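Local coordinates for 2-c-methyl-d-erythritol 4-phosphate cytidylyltransferase (Streptococcus pneumoniae, PDB 2VSH), which transfers the cytidylyl group of CTP to D-ribitol 5-phosphate, yielding the CDP-activated ribitol used for teichoic acid precursors, at residues A[5-10]-A[50-55]; A[31-36]-A[113-118]; A[39-44]-A[122-127]; A[45-50]-A[74-79]. One frame throughout, in Å; residues are numbered along the deposited sequence. Where two conformers were deposited one is given.

Interaction 1 of 4, residues A[5-10]-A[50-55]; sequences AGILAG and IVVGVH
Ile-7 lies alongside Val-52 and Ile-50 on one face of the central sheet, its CB 3.9 Å from Val-52 CG1 and its CG1 the same distance from Ile-50 CG2. With CG1 beside the backbone N (chi1 -52°), Ile-7 lays that branch along Ile-50, while CG2, anti to the N, comes close to Val-52. Ala-5 and Ala-9 continue the row at its two ends: the CB of Ala-5 sits about equally far from both branches of Ile-50, and Ala-9 CB lies between Val-52 CG1 and Val-54 CG2. The two strands run parallel, and four backbone bonds join them. Val-51 N gives a nearly straight bond of 2.8 Å to Ala-5 O, arriving from above the carbonyl plane, whereas Ile-7 N meets Val-51 O in plane and Gly-53 N approaches Ile-7 O almost along the C=O axis. The last bond, Ala-9 N to Gly-53 O, is just as short at 2.8 Å but bent to 135° at the hydrogen. Past it no direct backbone bond follows between the segments; a water instead donates to Ala-9 O at 2.5 Å and accepts from His-55 N. Leu-8, Ala-9 and Gly-10 are assigned to the CTP site, so this end of strand 3-9 probably leads into the nucleotide pocket, as expected of a GT-A-like Rossmann-type sheet. Helix 33-42 packs on the Ala-5 and Ile-7 face through Phe-41 and Leu-34, helix 86-100 touches Leu-8 and Val-51 on the other, and strands 108-113 and 77-81 flank the pair within the sheet.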
# COMPACT_ATOMS: atom_id res chain seq x y z
N ALA A 5 -5.85 26.32 5.00
CA ALA A 5 -5.21 25.15 4.44
C ALA A 5 -3.77 25.16 4.92
O ALA A 5 -3.12 26.23 4.96
CB ALA A 5 -5.27 25.14 2.91
N GLY A 6 -3.29 23.98 5.32
CA GLY A 6 -1.90 23.77 5.75
C GLY A 6 -1.22 22.77 4.83
O GLY A 6 -1.34 21.55 5.01
N ILE A 7 -0.48 23.28 3.85
CA ILE A 7 0.15 22.44 2.83
C ILE A 7 1.57 22.04 3.26
O ILE A 7 2.46 22.90 3.44
CB ILE A 7 0.14 23.14 1.43
CG1 ILE A 7 -1.29 23.60 1.06
CG2 ILE A 7 0.76 22.25 0.36
CD1 ILE A 7 -2.37 22.49 1.02
N LEU A 8 1.77 20.72 3.42
CA LEU A 8 3.02 20.16 3.92
C LEU A 8 3.92 19.84 2.76
O LEU A 8 3.71 18.87 2.02
CB LEU A 8 2.75 18.92 4.77
CG LEU A 8 1.97 19.25 6.05
CD1 LEU A 8 1.17 18.07 6.52
CD2 LEU A 8 2.92 19.74 7.13
N ALA A 9 4.93 20.69 2.60
CA ALA A 9 5.78 20.69 1.42
C ALA A 9 7.25 20.75 1.82
O ALA A 9 8.10 21.27 1.08
CB ALA A 9 5.41 21.87 0.53
N GLY A 10 7.56 20.19 2.99
CA GLY A 10 8.94 20.10 3.47
C GLY A 10 9.54 18.71 3.33
O GLY A 10 9.53 18.11 2.24
N ILE A 50 -3.97 30.02 2.57
CA ILE A 50 -3.32 28.76 2.26
C ILE A 50 -1.87 28.88 2.70
O ILE A 50 -1.11 29.66 2.15
CB ILE A 50 -3.40 28.44 0.75
CG1 ILE A 50 -4.87 28.27 0.35
CG2 ILE A 50 -2.64 27.17 0.45
CD1 ILE A 50 -5.15 28.55 -1.11
N VAL A 51 -1.53 28.13 3.75
CA VAL A 51 -0.24 28.28 4.40
C VAL A 51 0.59 27.07 4.01
O VAL A 51 0.20 25.93 4.26
CB VAL A 51 -0.35 28.40 5.94
CG1 VAL A 51 1.00 28.73 6.56
CG2 VAL A 51 -1.40 29.46 6.34
N VAL A 52 1.72 27.33 3.35
CA VAL A 52 2.57 26.27 2.81
C VAL A 52 3.89 26.18 3.57
O VAL A 52 4.67 27.13 3.60
CB VAL A 52 2.87 26.50 1.30
CG1 VAL A 52 3.40 25.21 0.66
CG2 VAL A 52 1.63 27.00 0.55
N GLY A 53 4.14 25.01 4.16
CA GLY A 53 5.38 24.76 4.90
C GLY A 53 6.42 24.16 3.97
O GLY A 53 6.24 23.05 3.49
N VAL A 54 7.50 24.88 3.74
CA VAL A 54 8.56 24.44 2.84
C VAL A 54 9.89 24.42 3.60
O VAL A 54 10.08 25.18 4.54
CB VAL A 54 8.64 25.38 1.59
CG1 VAL A 54 9.84 25.11 0.76
CG2 VAL A 54 7.40 25.21 0.71
N HIS A 55 10.80 23.54 3.19
CA HIS A 55 12.15 23.53 3.72
C HIS A 55 12.71 24.94 3.58
O HIS A 55 12.54 25.59 2.54
CB HIS A 55 12.99 22.51 2.96
CG HIS A 55 14.41 22.41 3.43
ND1 HIS A 55 15.32 23.44 3.28
CD2 HIS A 55 15.09 21.39 4.00
CE1 HIS A 55 16.49 23.06 3.76
NE2 HIS A 55 16.38 21.82 4.20
O HOH W 1 10.57 21.75 0.77

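Interaction 2 of 4, residues A[31-36]-A[113-118]; sequences RPILIH and DSVRPF
Ile-33 and Pro-117 form the close part of this contact, where the first turn of helix 33-42 meets the loop that follows strand 108-113. With CG1 of Ile-33 beside the backbone N (chi1 -68°), CG2 stands anti to it and does the touching: it reaches Ser-114 O at 3.6 Å, Val-115 CA at 3.9 Å and the CG edge of the Pro-117 ring. One turn along the helix, His-36 places its CB 3.7 Å from Pro-117 CB, while its imidazole leads away and bonds through NE2 to Leu-28 O. Leu-34 reaches in from the flank, CD1 to Ser-114 CB at 3.8 Å. Val-115 makes the looser side: it is partly open to solvent, and its CG1 stands 4.5 Å from Ile-33 CG2. A type I turn from Asp-113 to Arg-116 shapes the loop, with Arg-116 NE in a salt bridge to the anti lone pair of Asp-113 OD2 at 2.9 Å. Asp-113 OD1 pairs with Arg-86, which, like Ser-114, is assigned to the CTP site. The two segments thus meet each other through apolar contacts, and the polar ties come from the next turns of the helix, Thr-37 OG1 to Ser-114 O and Lys-40 NZ to Pro-117 O.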
# COMPACT_ATOMS: atom_id res chain seq x y z
N ARG A 31 2.91 22.43 -14.93
CA ARG A 31 3.03 23.16 -13.67
C ARG A 31 3.56 22.24 -12.58
O ARG A 31 3.26 21.04 -12.61
CB ARG A 31 1.66 23.70 -13.26
CG ARG A 31 1.33 25.01 -13.95
CD ARG A 31 -0.14 25.21 -14.27
NE ARG A 31 -1.04 24.50 -13.37
CZ ARG A 31 -1.92 23.58 -13.78
NH1 ARG A 31 -2.00 23.28 -15.07
NH2 ARG A 31 -2.71 22.98 -12.91
N PRO A 32 4.34 22.79 -11.62
CA PRO A 32 4.89 21.98 -10.53
C PRO A 32 3.79 21.32 -9.72
O PRO A 32 2.71 21.91 -9.52
CB PRO A 32 5.62 22.99 -9.63
CG PRO A 32 5.88 24.17 -10.50
CD PRO A 32 4.75 24.20 -11.51
N ILE A 33 4.06 20.11 -9.25
CA ILE A 33 3.09 19.38 -8.42
C ILE A 33 2.54 20.26 -7.30
O ILE A 33 1.31 20.28 -7.06
CB ILE A 33 3.69 18.04 -7.88
CG1 ILE A 33 3.90 17.06 -9.05
CG2 ILE A 33 2.74 17.41 -6.83
CD1 ILE A 33 4.86 15.88 -8.77
N LEU A 34 3.42 20.99 -6.61
CA LEU A 34 3.01 21.87 -5.52
C LEU A 34 1.92 22.85 -5.95
O LEU A 34 0.99 23.13 -5.19
CB LEU A 34 4.21 22.64 -4.95
CG LEU A 34 3.89 23.69 -3.87
CD1 LEU A 34 3.25 23.06 -2.60
CD2 LEU A 34 5.13 24.51 -3.52
N ILE A 35 2.07 23.38 -7.16
CA ILE A 35 1.13 24.36 -7.71
C ILE A 35 -0.26 23.74 -7.96
O ILE A 35 -1.27 24.35 -7.60
CB ILE A 35 1.69 25.03 -8.98
CG1 ILE A 35 2.89 25.93 -8.62
CG2 ILE A 35 0.59 25.80 -9.74
CD1 ILE A 35 2.59 27.06 -7.58
N HIS A 36 -0.28 22.54 -8.55
CA HIS A 36 -1.51 21.78 -8.75
C HIS A 36 -2.27 21.65 -7.44
O HIS A 36 -3.50 21.82 -7.39
CB HIS A 36 -1.21 20.37 -9.24
CG HIS A 36 -0.79 20.28 -10.67
ND1 HIS A 36 -1.69 20.27 -11.71
CD2 HIS A 36 0.44 20.19 -11.23
CE1 HIS A 36 -1.04 20.19 -12.85
NE2 HIS A 36 0.26 20.13 -12.59
N ASP A 113 -0.75 16.86 2.23
CA ASP A 113 0.55 16.65 1.56
C ASP A 113 0.65 17.46 0.28
O ASP A 113 -0.27 17.42 -0.53
CB ASP A 113 0.70 15.18 1.16
CG ASP A 113 0.81 14.23 2.34
OD1 ASP A 113 1.31 14.65 3.41
OD2 ASP A 113 0.41 13.06 2.19
N SER A 114 1.79 18.13 0.06
CA SER A 114 2.02 18.85 -1.20
C SER A 114 1.99 17.94 -2.42
O SER A 114 1.61 18.37 -3.50
CB SER A 114 3.36 19.58 -1.19
OG SER A 114 4.40 18.64 -1.07
N VAL A 115 2.41 16.68 -2.24
CA VAL A 115 2.51 15.71 -3.35
C VAL A 115 1.24 14.88 -3.56
O VAL A 115 1.26 13.81 -4.19
CB VAL A 115 3.72 14.78 -3.20
CG1 VAL A 115 5.02 15.57 -3.46
CG2 VAL A 115 3.72 14.07 -1.81
N ARG A 116 0.14 15.39 -3.04
CA ARG A 116 -1.18 14.83 -3.32
C ARG A 116 -2.01 15.83 -4.14
O ARG A 116 -2.94 16.44 -3.60
CB ARG A 116 -1.89 14.46 -2.02
CG ARG A 116 -1.41 13.15 -1.39
CD ARG A 116 -2.32 12.74 -0.25
NE ARG A 116 -1.67 11.76 0.63
CZ ARG A 116 -1.82 10.44 0.55
NH1 ARG A 116 -2.59 9.90 -0.37
NH2 ARG A 116 -1.18 9.65 1.40
N PRO A 117 -1.67 16.01 -5.43
CA PRO A 117 -2.36 17.04 -6.24
C PRO A 117 -3.79 16.69 -6.67
O PRO A 117 -4.48 17.57 -7.22
CB PRO A 117 -1.45 17.18 -7.47
CG PRO A 117 -0.77 15.86 -7.60
CD PRO A 117 -0.67 15.27 -6.21
N PHE A 118 -4.24 15.45 -6.42
CA PHE A 118 -5.55 15.02 -6.92
C PHE A 118 -6.67 15.11 -5.88
O PHE A 118 -7.74 14.53 -6.06
CB PHE A 118 -5.48 13.61 -7.51
CG PHE A 118 -4.48 13.49 -8.61
CD1 PHE A 118 -4.68 14.13 -9.83
CD2 PHE A 118 -3.32 12.74 -8.43
CE1 PHE A 118 -3.73 14.04 -10.86
CE2 PHE A 118 -2.37 12.63 -9.46
CZ PHE A 118 -2.59 13.27 -10.67

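Interaction 3 of 4, residues A[39-44]-A[122-127]; sequences EKFVLE and RMIQDN
This is a mixed apolar and polar contact between the C-terminal part of helix 33-42, with the chain that follows, and helix 121-133, on one side of the central sheet. Ile-124 carries the apolar half. Its CD1 sits over the centre of the Phe-41 ring, 4.0 Å from the centroid and 12° off the ring normal, a CH-pi contact, while CG1 of the same branch approaches Phe-41 CE1 to 3.8 Å. That branch lies beside the backbone N of Ile-124, which also brings CD1 within 3.5 Å of Lys-40 O. The Phe-41 ring also packs on Ala-5 and Ile-7 of strand 3-9. The other branch of Ile-124, CG2, slides past Glu-44 CG at 4.1 Å, the two side chains running in opposite directions. Beyond this patch the contact turns polar: Gln-125 NE2 donates to Glu-44 OE2 over 2.8 Å, nearly straight at 169°. The bond uses the syn lone pair of the carboxylate and lies in the amide plane, although carboxylate and amide stand almost perpendicular, 88° apart. Glu-44 has CG anti to its backbone N and bends at the next torsion, while Gln-125 extends beyond CG to meet it. The other carboxylate oxygen, Glu-44 OE1, is hydrogen-bonded with Ser-46 OG. Both oxygens of the buried Glu-44 are thus met by neutral groups, the Gln-125 amide and the Ser-46 hydroxyl, which would probably help to stabilise a negative charge there.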
# COMPACT_ATOMS: atom_id res chain seq x y z
N GLU A 39 -3.59 25.03 -6.06
CA GLU A 39 -4.74 25.32 -6.94
C GLU A 39 -6.06 24.73 -6.47
O GLU A 39 -7.08 25.39 -6.53
CB GLU A 39 -4.49 24.81 -8.36
CG GLU A 39 -3.80 25.81 -9.27
CD GLU A 39 -3.42 25.21 -10.62
OE1 GLU A 39 -3.86 24.08 -10.92
OE2 GLU A 39 -2.67 25.88 -11.37
N LYS A 40 -6.03 23.48 -6.00
CA LYS A 40 -7.23 22.81 -5.52
C LYS A 40 -7.84 23.48 -4.30
O LYS A 40 -9.03 23.30 -4.04
CB LYS A 40 -6.95 21.33 -5.19
CG LYS A 40 -6.45 20.45 -6.34
CD LYS A 40 -7.46 20.36 -7.47
CE LYS A 40 -7.07 19.27 -8.43
NZ LYS A 40 -5.82 19.61 -9.18
N PHE A 41 -7.03 24.25 -3.56
CA PHE A 41 -7.49 24.95 -2.34
C PHE A 41 -7.92 26.42 -2.54
O PHE A 41 -8.73 26.94 -1.76
CB PHE A 41 -6.43 24.91 -1.23
CG PHE A 41 -6.35 23.59 -0.51
CD1 PHE A 41 -7.09 23.37 0.65
CD2 PHE A 41 -5.54 22.55 -0.99
CE1 PHE A 41 -7.01 22.16 1.34
CE2 PHE A 41 -5.45 21.32 -0.31
CZ PHE A 41 -6.19 21.13 0.85
N VAL A 42 -7.38 27.06 -3.58
CA VAL A 42 -7.70 28.47 -3.89
C VAL A 42 -9.16 28.74 -4.25
O VAL A 42 -9.65 29.85 -4.03
CB VAL A 42 -6.79 29.12 -5.00
CG1 VAL A 42 -5.31 28.97 -4.66
CG2 VAL A 42 -7.11 28.58 -6.41
N LEU A 43 -9.85 27.77 -4.83
CA LEU A 43 -11.25 28.00 -5.21
C LEU A 43 -12.21 27.90 -4.06
O LEU A 43 -13.31 28.45 -4.12
CB LEU A 43 -11.72 27.03 -6.30
CG LEU A 43 -11.45 27.34 -7.76
CD1 LEU A 43 -12.13 26.24 -8.55
CD2 LEU A 43 -11.99 28.71 -8.14
N GLU A 44 -11.80 27.17 -3.02
CA GLU A 44 -12.69 26.91 -1.90
C GLU A 44 -13.03 28.21 -1.17
O GLU A 44 -12.16 28.80 -0.52
CB GLU A 44 -12.08 25.86 -0.95
CG GLU A 44 -12.89 25.64 0.34
CD GLU A 44 -14.36 25.38 0.07
OE1 GLU A 44 -15.20 25.98 0.75
OE2 GLU A 44 -14.66 24.58 -0.85
N ARG A 122 -14.61 18.23 -2.92
CA ARG A 122 -15.51 17.39 -2.14
C ARG A 122 -14.80 16.90 -0.87
O ARG A 122 -15.36 16.93 0.22
CB ARG A 122 -16.01 16.23 -2.99
CG ARG A 122 -17.24 15.49 -2.44
CD ARG A 122 -16.87 14.46 -1.38
NE ARG A 122 -15.96 13.42 -1.88
CZ ARG A 122 -15.12 12.72 -1.12
NH1 ARG A 122 -15.07 12.94 0.20
NH2 ARG A 122 -14.33 11.81 -1.67
N MET A 123 -13.55 16.46 -1.02
CA MET A 123 -12.73 15.99 0.10
C MET A 123 -12.44 17.10 1.10
O MET A 123 -12.62 16.90 2.31
CB MET A 123 -11.40 15.43 -0.42
CG MET A 123 -11.54 14.08 -1.14
SD MET A 123 -10.02 13.64 -1.98
CE MET A 123 -10.68 12.44 -3.07
N ILE A 124 -12.01 18.26 0.60
CA ILE A 124 -11.78 19.46 1.42
C ILE A 124 -13.04 19.83 2.19
O ILE A 124 -12.99 20.09 3.38
CB ILE A 124 -11.36 20.65 0.55
CG1 ILE A 124 -10.00 20.38 -0.08
CG2 ILE A 124 -11.37 21.98 1.37
CD1 ILE A 124 -9.74 21.17 -1.35
N GLN A 125 -14.17 19.88 1.48
CA GLN A 125 -15.43 20.25 2.08
C GLN A 125 -15.91 19.24 3.14
O GLN A 125 -16.38 19.65 4.19
CB GLN A 125 -16.48 20.49 0.99
CG GLN A 125 -16.25 21.84 0.29
CD GLN A 125 -17.13 22.04 -0.93
OE1 GLN A 125 -18.01 21.24 -1.22
NE2 GLN A 125 -16.86 23.12 -1.67
N ASP A 126 -15.80 17.95 2.86
CA ASP A 126 -16.10 16.90 3.85
C ASP A 126 -15.28 17.01 5.12
O ASP A 126 -15.82 16.84 6.21
CB ASP A 126 -15.89 15.51 3.24
CG ASP A 126 -17.01 15.11 2.33
OD1 ASP A 126 -17.91 15.96 2.09
OD2 ASP A 126 -17.00 13.96 1.85
N ASN A 127 -13.98 17.27 4.96
CA ASN A 127 -13.07 17.49 6.08
C ASN A 127 -13.48 18.64 6.95
O ASN A 127 -13.50 18.53 8.18
CB ASN A 127 -11.64 17.72 5.55
CG ASN A 127 -10.83 16.45 5.55
OD1 ASN A 127 -10.02 16.23 6.44
ND2 ASN A 127 -11.08 15.59 4.56

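Interaction 4 of 4, residues A[45-50]-A[74-79]; sequences PSIEKI and KERIII
Parallel beta pairing begins here, where the lead into strand 50-54 meets the start of edge strand 77-81. Two main-chain bonds bracket Ile-77: Ile-50 N gives to Arg-76 O at 2.8 Å, almost along the C=O axis, and Ile-78 N returns to Ile-50 O at 2.9 Å in the carbonyl plane. Between them Ile-77 CA leans on Ile-50 O, and the isoleucine side chains of the bridge share one face of the sheet, Ile-50 CB lying 4.3 Å from Ile-77 CG1. Just before the bridge, two long cationic side chains reach across in opposite directions. Lys-49, bent at its second torsion (chi2 -63°), curls so that its aliphatic part passes Arg-76 O and CG nears Ile-78 CD1; its ammonium then gives a short 2.7 Å bond to Glu-75 O, arriving above that carbonyl plane. Arg-76 folds back at chi2 and chi3 and sets the edge of its guanidinium against the 45-50 main chain, where NH2 makes a weak 3.3 Å bond to Glu-48 O. On the outer side, Val-42 O accepts a weak bond from Arg-76 NH1, and Glu-48 turns its carboxylate away to Tyr-100 OH. Lys-49 and Glu-48 also bond through the backbone to strand 3-9, which fixes the course of the main chain that the arginine meets. Tightest of all is the approach of Arg-76 NH2 to Ile-47 O, 2.6 Å, though the angle is too poor for a hydrogen bond.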
# COMPACT_ATOMS: atom_id res chain seq x y z
N PRO A 45 -14.30 28.67 -1.28
CA PRO A 45 -14.60 29.97 -0.68
C PRO A 45 -14.42 30.05 0.84
O PRO A 45 -14.27 31.16 1.35
CB PRO A 45 -16.06 30.21 -1.08
CG PRO A 45 -16.62 28.87 -1.33
CD PRO A 45 -15.49 28.08 -1.93
N SER A 46 -14.44 28.92 1.54
CA SER A 46 -14.42 28.98 3.02
C SER A 46 -13.01 29.01 3.63
O SER A 46 -12.86 29.13 4.84
CB SER A 46 -15.29 27.88 3.63
OG SER A 46 -14.73 26.59 3.41
N ILE A 47 -11.98 28.95 2.78
CA ILE A 47 -10.58 28.98 3.21
C ILE A 47 -10.09 30.42 3.32
O ILE A 47 -10.15 31.17 2.34
CB ILE A 47 -9.66 28.19 2.22
CG1 ILE A 47 -10.06 26.70 2.14
CG2 ILE A 47 -8.16 28.35 2.57
CD1 ILE A 47 -9.82 25.89 3.40
N GLU A 48 -9.58 30.80 4.49
CA GLU A 48 -9.03 32.14 4.71
C GLU A 48 -7.66 32.32 4.05
O GLU A 48 -7.48 33.20 3.21
CB GLU A 48 -8.96 32.42 6.22
CG GLU A 48 -8.40 33.78 6.60
CD GLU A 48 -9.26 34.98 6.23
OE1 GLU A 48 -8.82 36.12 6.55
OE2 GLU A 48 -10.35 34.83 5.63
N LYS A 49 -6.68 31.50 4.43
CA LYS A 49 -5.34 31.55 3.82
C LYS A 49 -4.90 30.15 3.52
O LYS A 49 -5.34 29.21 4.17
CB LYS A 49 -4.31 32.18 4.76
CG LYS A 49 -4.48 33.66 5.03
CD LYS A 49 -4.32 34.49 3.78
CE LYS A 49 -4.21 35.97 4.11
NZ LYS A 49 -4.74 36.79 2.99
N ILE A 50 -3.97 30.02 2.57
CA ILE A 50 -3.32 28.76 2.26
C ILE A 50 -1.87 28.88 2.70
O ILE A 50 -1.11 29.66 2.15
CB ILE A 50 -3.40 28.44 0.75
CG1 ILE A 50 -4.87 28.27 0.35
CG2 ILE A 50 -2.64 27.17 0.45
CD1 ILE A 50 -5.15 28.55 -1.11
N LYS A 74 -1.57 35.42 -4.91
CA LYS A 74 -0.42 35.79 -4.07
C LYS A 74 -0.77 36.10 -2.62
O LYS A 74 -0.15 35.58 -1.69
CB LYS A 74 0.30 36.99 -4.68
CG LYS A 74 1.63 36.67 -5.30
CD LYS A 74 2.70 36.58 -4.22
CE LYS A 74 3.29 37.96 -3.93
NZ LYS A 74 4.20 37.85 -2.77
N GLU A 75 -1.77 36.96 -2.42
CA GLU A 75 -2.13 37.43 -1.09
C GLU A 75 -2.89 36.39 -0.26
O GLU A 75 -2.99 36.52 0.95
CB GLU A 75 -2.92 38.74 -1.16
CG GLU A 75 -2.06 39.99 -1.20
CD GLU A 75 -1.78 40.49 -2.61
OE1 GLU A 75 -2.04 41.70 -2.88
OE2 GLU A 75 -1.30 39.70 -3.44
N ARG A 76 -3.41 35.36 -0.93
CA ARG A 76 -4.10 34.25 -0.27
C ARG A 76 -3.13 33.18 0.23
O ARG A 76 -3.52 32.30 0.99
CB ARG A 76 -5.07 33.58 -1.25
CG ARG A 76 -6.02 34.52 -2.02
CD ARG A 76 -7.34 34.85 -1.27
NE ARG A 76 -7.74 33.83 -0.30
CZ ARG A 76 -8.25 32.63 -0.59
NH1 ARG A 76 -8.44 32.22 -1.85
NH2 ARG A 76 -8.58 31.82 0.40
N ILE A 77 -1.88 33.25 -0.23
CA ILE A 77 -0.90 32.20 0.04
C ILE A 77 0.22 32.74 0.93
O ILE A 77 0.74 33.82 0.68
CB ILE A 77 -0.32 31.62 -1.27
CG1 ILE A 77 -1.46 31.00 -2.09
CG2 ILE A 77 0.78 30.59 -0.96
CD1 ILE A 77 -1.21 30.87 -3.58
N ILE A 78 0.54 31.99 1.98
CA ILE A 78 1.67 32.29 2.87
C ILE A 78 2.65 31.13 2.78
O ILE A 78 2.29 29.99 3.09
CB ILE A 78 1.22 32.54 4.35
CG1 ILE A 78 0.37 33.81 4.46
CG2 ILE A 78 2.42 32.64 5.29
CD1 ILE A 78 -0.45 33.94 5.78
N ILE A 79 3.85 31.41 2.29
CA ILE A 79 4.97 30.46 2.36
C ILE A 79 5.71 30.64 3.68
O ILE A 79 6.10 31.76 4.04
CB ILE A 79 5.96 30.63 1.17
CG1 ILE A 79 5.22 30.65 -0.18
CG2 ILE A 79 7.03 29.50 1.19
CD1 ILE A 79 4.47 29.34 -0.55

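How the interactions relate
Interactions 1 and 4 are neighbouring strand pairings in the parallel part of one mixed sheet: they share Ile-50, and strand 50-54 pairs with strand 3-9 on one side and strand 77-81 on the other, Val-52 N lying 2.7 Å from Ile-78 O. Interactions 2 and 3 use opposite ends of helix 33-42, joined by the salt bridge of Arg-31 NH2 to Glu-39 OE1 at 2.6 Å. That helix rests on interaction 1, with Phe-41 CD1 3.4 Å from Ala-5 CB. Interactions 1 and 2 converge on the CTP site, where Leu-8 O is 2.8 Å from Ser-114 N. Interaction 4 lies farther off, its centre about 16 Å from that of interaction 2.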